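PDB 3BJE: nucleoside phosphorylase, putative from Trypanosoma brucei, which acts as a homodimeric uridine phosphorylase, reversibly splitting uridine with phosphate into uracil and ribose 1-phosphate. Local coordinates for residues L277-S282 against E286-I291. Sequence-based numbering, arbitrary orientation.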
# COMPACT_ATOMS: atom_id res chain seq x y z
N LEU A 277 -5.28 22.13 -14.40
CA LEU A 277 -4.23 22.92 -13.76
C LEU A 277 -3.07 23.23 -14.71
O LEU A 277 -2.69 22.41 -15.56
CB LEU A 277 -3.68 22.23 -12.50
CG LEU A 277 -4.70 21.78 -11.45
CD1 LEU A 277 -4.01 21.21 -10.27
CD2 LEU A 277 -5.57 22.97 -11.02
N LYS A 278 -2.52 24.43 -14.52
CA LYS A 278 -1.30 24.84 -15.17
C LYS A 278 -0.44 25.48 -14.09
O LYS A 278 -0.90 26.37 -13.37
CB LYS A 278 -1.61 25.84 -16.28
CG LYS A 278 -2.36 25.22 -17.44
CD LYS A 278 -2.59 26.20 -18.58
CE LYS A 278 -3.13 25.48 -19.80
NZ LYS A 278 -2.21 24.40 -20.29
N PHE A 279 0.78 24.99 -13.95
CA PHE A 279 1.70 25.52 -12.97
C PHE A 279 2.69 26.40 -13.69
O PHE A 279 3.43 25.92 -14.54
CB PHE A 279 2.44 24.38 -12.26
CG PHE A 279 1.52 23.33 -11.67
CD1 PHE A 279 0.52 23.69 -10.79
CD2 PHE A 279 1.66 21.99 -12.02
CE1 PHE A 279 -0.33 22.76 -10.26
CE2 PHE A 279 0.81 21.03 -11.47
CZ PHE A 279 -0.18 21.42 -10.59
N ASN A 280 2.69 27.68 -13.35
CA ASN A 280 3.66 28.64 -13.91
C ASN A 280 4.92 28.59 -13.07
O ASN A 280 5.04 29.29 -12.06
CB ASN A 280 3.05 30.03 -13.92
CG ASN A 280 1.87 30.13 -14.86
OD1 ASN A 280 1.93 29.69 -16.00
ND2 ASN A 280 0.77 30.71 -14.37
N LEU A 281 5.85 27.73 -13.47
CA LEU A 281 7.03 27.44 -12.67
C LEU A 281 8.29 28.11 -13.23
O LEU A 281 8.29 28.67 -14.33
CB LEU A 281 7.19 25.93 -12.52
CG LEU A 281 5.97 25.24 -11.92
CD1 LEU A 281 6.22 23.75 -11.71
CD2 LEU A 281 5.59 25.87 -10.58
N SER A 282 9.37 28.04 -12.45
CA SER A 282 10.59 28.81 -12.74
C SER A 282 11.12 28.56 -14.14
O SER A 282 11.57 29.49 -14.80
CB SER A 282 11.69 28.52 -11.72
OG SER A 282 12.13 27.18 -11.82
N GLU A 286 4.15 23.81 -16.31
CA GLU A 286 4.07 22.38 -16.08
C GLU A 286 2.62 21.99 -15.82
O GLU A 286 1.85 22.77 -15.25
CB GLU A 286 4.92 21.98 -14.88
CG GLU A 286 5.13 20.47 -14.74
CD GLU A 286 6.32 20.12 -13.86
OE1 GLU A 286 7.33 20.86 -13.95
OE2 GLU A 286 6.25 19.11 -13.14
N VAL A 287 2.24 20.79 -16.25
CA VAL A 287 0.87 20.29 -16.03
C VAL A 287 0.93 18.92 -15.37
O VAL A 287 1.99 18.30 -15.26
CB VAL A 287 0.05 20.18 -17.33
CG1 VAL A 287 0.04 21.52 -18.08
CG2 VAL A 287 0.60 19.07 -18.24
N VAL A 288 -0.22 18.47 -14.86
CA VAL A 288 -0.30 17.12 -14.28
C VAL A 288 -0.42 16.10 -15.41
O VAL A 288 -1.46 15.99 -16.06
CB VAL A 288 -1.48 16.96 -13.31
CG1 VAL A 288 -1.54 15.54 -12.73
CG2 VAL A 288 -1.40 17.98 -12.18
N THR A 289 0.67 15.37 -15.65
CA THR A 289 0.74 14.42 -16.74
C THR A 289 0.23 13.03 -16.38
O THR A 289 -0.18 12.27 -17.25
CB THR A 289 2.19 14.27 -17.26
OG1 THR A 289 3.08 14.15 -16.15
CG2 THR A 289 2.57 15.48 -18.16
N ASN A 290 0.30 12.64 -15.11
CA ASN A 290 -0.10 11.30 -14.76
C ASN A 290 -0.51 11.15 -13.32
O ASN A 290 -0.19 11.99 -12.49
CB ASN A 290 0.95 10.24 -15.16
CG ASN A 290 2.29 10.41 -14.45
OD1 ASN A 290 2.78 11.52 -14.23
ND2 ASN A 290 2.91 9.28 -14.13
N ILE A 291 -1.24 10.06 -13.05
CA ILE A 291 -1.70 9.69 -11.71
C ILE A 291 -1.35 8.22 -11.49
O ILE A 291 -1.63 7.38 -12.36
CB ILE A 291 -3.23 9.83 -11.56
CG1 ILE A 291 -3.68 11.26 -11.86
CG2 ILE A 291 -3.69 9.36 -10.16
CD1 ILE A 291 -5.19 11.39 -12.14
O HOH W 1 -2.77 19.72 -15.26
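F279 and E286 form the antiparallel hydrogen-bonded pair of a beta hairpin, F279 N to E286 O and E286 N to F279 O both measuring 2.8 Å. Beyond this pair the two chains part, and a water bridges the widening gap, donating to L277 O (2.7 Å) and accepting from V288 N. The tight side is the face carrying F279, L281 and E286, turned toward helix 186-198 and strand 161-169. With CG anti to its carbonyl carbon (chi1 -53°), F279 brings CD2 obliquely to 3.3 Å from E286 O, and CE2 meets V288 CG2 at 3.8 Å; a flat, apolar ring suits this buried layer, which I194 helps to close. L281 lays CD1 across E286, 3.8 Å from OE1 and close to CB, probably helping to cover the acidic chain. On the looser face K278 is exposed, its NZ 4.3 Å from V287 CG1, a long charged chain suiting a surface that solvent reaches. Strand 284-292 runs on to I291 of the uracil pocket, away from this pairing. Buried E286 is well paired: OE1 forms a salt bridge with R165, while OE2 is hydrogen-bonded to T243 and H166. These partners probably favour a charged carboxylate, and its bonds tie the hairpin to strands 161-169 and 239-246.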